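PDB 1BDG: hexokinase from Schistosoma mansoni, which phosphorylates hexoses such as glucose, mannose and fructose to their 6-phosphates with ATP, starting glycolysis from glucose. Local coordinates for residues 220-225 against 248-253. Numbering follows the deposited sequence.
With GLC (alpha-D-glucopyranose), chain B; SO4 (sulfate ion), chain C.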
ATOM      1  N   THR A 220      -0.837  -0.052   4.582  1.00 12.82           N
ATOM      2  CA  THR A 220      -2.066  -0.842   4.707  1.00 15.34           C
ATOM      3  C   THR A 220      -2.169  -1.724   3.454  1.00 16.49           C
ATOM      4  O   THR A 220      -2.641  -2.866   3.510  1.00 16.63           O
ATOM      5  CB  THR A 220      -3.325   0.071   4.858  1.00 16.55           C
ATOM      6  OG1 THR A 220      -3.241   0.801   6.090  1.00 16.50           O
ATOM      7  CG2 THR A 220      -4.606  -0.758   4.881  1.00 13.92           C
ATOM      8  N   GLY A 221      -1.607  -1.206   2.363  1.00 16.97           N
ATOM      9  CA  GLY A 221      -1.581  -1.891   1.087  1.00 17.03           C
ATOM     10  C   GLY A 221      -0.283  -1.628   0.341  1.00 15.47           C
ATOM     11  O   GLY A 221       0.442  -0.700   0.672  1.00 14.71           O
ATOM     12  N   THR A 222       0.039  -2.459  -0.643  1.00 15.06           N
ATOM     13  CA  THR A 222       1.261  -2.278  -1.400  1.00 13.74           C
ATOM     14  C   THR A 222       0.951  -1.952  -2.847  1.00 14.61           C
ATOM     15  O   THR A 222      -0.053  -2.422  -3.412  1.00 15.40           O
ATOM     16  CB  THR A 222       2.207  -3.506  -1.289  1.00 14.53           C
ATOM     17  OG1 THR A 222       3.455  -3.205  -1.915  1.00 18.67           O
ATOM     18  CG2 THR A 222       1.617  -4.742  -1.943  1.00 12.74           C
ATOM     19  N   ASN A 223       1.778  -1.083  -3.419  1.00 12.68           N
ATOM     20  CA  ASN A 223       1.639  -0.647  -4.802  1.00 11.90           C
ATOM     21  C   ASN A 223       2.823   0.254  -5.138  1.00 13.62           C
ATOM     22  O   ASN A 223       3.400   0.864  -4.251  1.00 15.24           O
ATOM     23  CB  ASN A 223       0.329   0.112  -5.000  1.00  8.47           C
ATOM     24  CG  ASN A 223       0.024   0.371  -6.446  1.00  8.87           C
ATOM     25  OD1 ASN A 223       0.749  -0.070  -7.322  1.00 11.45           O
ATOM     26  ND2 ASN A 223      -1.047   1.089  -6.710  1.00  7.85           N
ATOM     27  N   VAL A 224       3.201   0.305  -6.409  1.00 14.40           N
ATOM     28  CA  VAL A 224       4.308   1.127  -6.860  1.00 13.39           C
ATOM     29  C   VAL A 224       3.860   1.883  -8.107  1.00 16.84           C
ATOM     30  O   VAL A 224       2.920   1.467  -8.807  1.00 19.48           O
ATOM     31  CB  VAL A 224       5.531   0.277  -7.247  1.00 13.99           C
ATOM     32  CG1 VAL A 224       5.411  -0.231  -8.664  1.00  9.55           C
ATOM     33  CG2 VAL A 224       6.783   1.078  -7.102  1.00 13.75           C
ATOM     34  N   ALA A 225       4.537   2.992  -8.382  1.00 15.87           N
ATOM     35  CA  ALA A 225       4.256   3.815  -9.536  1.00 14.06           C
ATOM     36  C   ALA A 225       5.635   4.201 -10.006  1.00 16.26           C
ATOM     37  O   ALA A 225       6.536   4.352  -9.184  1.00 17.01           O
ATOM     38  CB  ALA A 225       3.485   5.030  -9.122  1.00 14.56           C
ATOM     39  N   THR A 248       1.034   1.043 -11.485  1.00 19.59           N
ATOM     40  CA  THR A 248       1.099  -0.390 -11.714  1.00 19.46           C
ATOM     41  C   THR A 248      -0.085  -1.120 -11.140  1.00 19.23           C
ATOM     42  O   THR A 248      -0.722  -1.900 -11.833  1.00 19.40           O
ATOM     43  CB  THR A 248       2.392  -0.974 -11.134  1.00 17.78           C
ATOM     44  OG1 THR A 248       2.353  -0.884  -9.706  1.00 19.73           O
ATOM     45  CG2 THR A 248       3.587  -0.193 -11.653  1.00 16.09           C
ATOM     46  N   GLU A 249      -0.371  -0.856  -9.871  1.00 20.73           N
ATOM     47  CA  GLU A 249      -1.482  -1.487  -9.171  1.00 19.66           C
ATOM     48  C   GLU A 249      -1.169  -2.996  -9.144  1.00 18.99           C
ATOM     49  O   GLU A 249      -1.983  -3.842  -9.533  1.00 18.03           O
ATOM     50  CB  GLU A 249      -2.790  -1.154  -9.890  1.00 20.35           C
ATOM     51  CG  GLU A 249      -4.048  -1.245  -9.034  1.00 23.72           C
ATOM     52  CD  GLU A 249      -4.052  -0.327  -7.813  1.00 22.46           C
ATOM     53  OE1 GLU A 249      -4.084   0.911  -7.969  1.00 20.79           O
ATOM     54  OE2 GLU A 249      -4.065  -0.860  -6.688  1.00 23.60           O
ATOM     55  N   TRP A 250       0.039  -3.292  -8.650  1.00 18.04           N
ATOM     56  CA  TRP A 250       0.587  -4.641  -8.543  1.00 17.21           C
ATOM     57  C   TRP A 250       0.004  -5.504  -7.437  1.00 20.76           C
ATOM     58  O   TRP A 250       0.344  -6.686  -7.314  1.00 20.62           O
ATOM     59  CB  TRP A 250       2.121  -4.588  -8.415  1.00 16.19           C
ATOM     60  CG  TRP A 250       2.699  -4.130  -7.069  1.00 13.80           C
ATOM     61  CD1 TRP A 250       2.036  -4.007  -5.879  1.00 12.53           C
ATOM     62  CD2 TRP A 250       4.067  -3.795  -6.794  1.00 11.43           C
ATOM     63  NE1 TRP A 250       2.900  -3.624  -4.890  1.00 11.48           N
ATOM     64  CE2 TRP A 250       4.153  -3.486  -5.419  1.00 12.84           C
ATOM     65  CE3 TRP A 250       5.225  -3.735  -7.576  1.00 10.82           C
ATOM     66  CZ2 TRP A 250       5.362  -3.121  -4.802  1.00 10.98           C
ATOM     67  CZ3 TRP A 250       6.428  -3.374  -6.962  1.00 10.24           C
ATOM     68  CH2 TRP A 250       6.485  -3.073  -5.590  1.00 10.51           C
ATOM     69  N   GLY A 251      -0.813  -4.907  -6.579  1.00 19.72           N
ATOM     70  CA  GLY A 251      -1.425  -5.692  -5.527  1.00 19.26           C
ATOM     71  C   GLY A 251      -2.212  -6.807  -6.190  1.00 18.37           C
ATOM     72  O   GLY A 251      -2.369  -7.898  -5.640  1.00 19.71           O
ATOM     73  N   ALA A 252      -2.687  -6.541  -7.399  1.00 17.58           N
ATOM     74  CA  ALA A 252      -3.455  -7.525  -8.141  1.00 16.50           C
ATOM     75  C   ALA A 252      -2.641  -8.664  -8.743  1.00 14.90           C
ATOM     76  O   ALA A 252      -3.224  -9.559  -9.337  1.00 15.71           O
ATOM     77  CB  ALA A 252      -4.279  -6.846  -9.213  1.00 15.70           C
ATOM     78  N   PHE A 253      -1.319  -8.661  -8.604  1.00 14.73           N
ATOM     79  CA  PHE A 253      -0.524  -9.750  -9.176  1.00 14.27           C
ATOM     80  C   PHE A 253      -0.994 -11.060  -8.559  1.00 13.78           C
ATOM     81  O   PHE A 253      -1.447 -11.091  -7.431  1.00 12.16           O
ATOM     82  CB  PHE A 253       0.985  -9.551  -8.948  1.00 14.00           C
ATOM     83  CG  PHE A 253       1.865 -10.519  -9.724  1.00 14.92           C
ATOM     84  CD1 PHE A 253       1.655 -10.748 -11.087  1.00 14.05           C
ATOM     85  CD2 PHE A 253       2.932 -11.169  -9.098  1.00 17.50           C
ATOM     86  CE1 PHE A 253       2.490 -11.603 -11.824  1.00 15.47           C
ATOM     87  CE2 PHE A 253       3.787 -12.043  -9.831  1.00 18.73           C
ATOM     88  CZ  PHE A 253       3.560 -12.251 -11.201  1.00 16.94           C
TER
HETATM   89  C1  GLC B 501      -4.103  -0.755  -2.457  1.00 16.07           C
HETATM   90  C2  GLC B 501      -4.786   0.092  -3.531  1.00 14.99           C
HETATM   91  C3  GLC B 501      -3.747   0.858  -4.316  1.00 14.22           C
HETATM   92  C4  GLC B 501      -2.897   1.685  -3.367  1.00 13.69           C
HETATM   93  C5  GLC B 501      -2.266   0.773  -2.337  1.00 10.91           C
HETATM   94  C6  GLC B 501      -1.451   1.541  -1.313  1.00 12.85           C
HETATM   95  O1  GLC B 501      -3.212  -1.614  -3.087  1.00 18.87           O
HETATM   96  O2  GLC B 501      -5.525  -0.736  -4.427  1.00 13.02           O
HETATM   97  O3  GLC B 501      -4.375   1.716  -5.257  1.00 14.67           O
HETATM   98  O4  GLC B 501      -1.902   2.370  -4.088  1.00 13.59           O
HETATM   99  O5  GLC B 501      -3.295   0.086  -1.624  1.00 12.68           O
HETATM  100  O6  GLC B 501      -2.263   2.017  -0.261  1.00 11.31           O
HETATM  101  S   SO4 C 502      -0.801   3.919   4.607  1.00 38.76           S
HETATM  102  O1  SO4 C 502       0.155   3.620   5.658  1.00 36.79           O
HETATM  103  O2  SO4 C 502      -1.330   5.249   4.771  1.00 40.66           O
HETATM  104  O3  SO4 C 502      -0.156   3.829   3.318  1.00 39.69           O
HETATM  105  O4  SO4 C 502      -1.880   2.973   4.656  1.00 40.13           O
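OD1 of Asn223 accepts two hydrogen bonds, one across the contact from the backbone N of Glu249, N to OD1 2.9 Å, and a weak one from the backbone N of Val224 in its own strand. The direction of approach at the oxygen suits a carbonyl acceptor, but the bond from Glu249 is bent at the hydrogen, with an N-H...O angle of 131°. This junction lies in the large subdomain of the actin-like hexokinase fold, where strand 222-229 meets the loop leaving the neighbouring antiparallel strand 243-247. With OD1 held, ND2 faces the sugar and donates to O4 of glucose at 3.0 Å; Asn247 OD1 accepts a second bond from this ND2. CG anti to the backbone N (chi1 -170°) carries the amide into this position between loop and ligand. Glu249 adds to the grip, its bent chain presenting the carboxylate so that OE1 accepts from glucose O3 and OE2 from glucose O2, 2.7 Å between OE2 and O2. Asn223 and Glu249 thus read three successive hydroxyls, in keeping with their experimentally established substrate binding. One residue along the strand, Thr248 OG1 donates to the backbone O of Val224, and Thr248 N adds a weak bond to the same oxygen. Trp250 lies across the strand: CB of Val224 sits over one face of its six-membered ring, 3.9 Å from the centroid and 15° off the normal, a CH-pi contact, while CG1 touches CE3. Tyr282 meets this indole edge-to-face, and Leu216 of strand 212-218 also packs against it. The ring's rotation is further fixed by NE1, which donates to OG1 of Thr222, itself anti to its backbone N, at 3.1 Å and close to the indole plane.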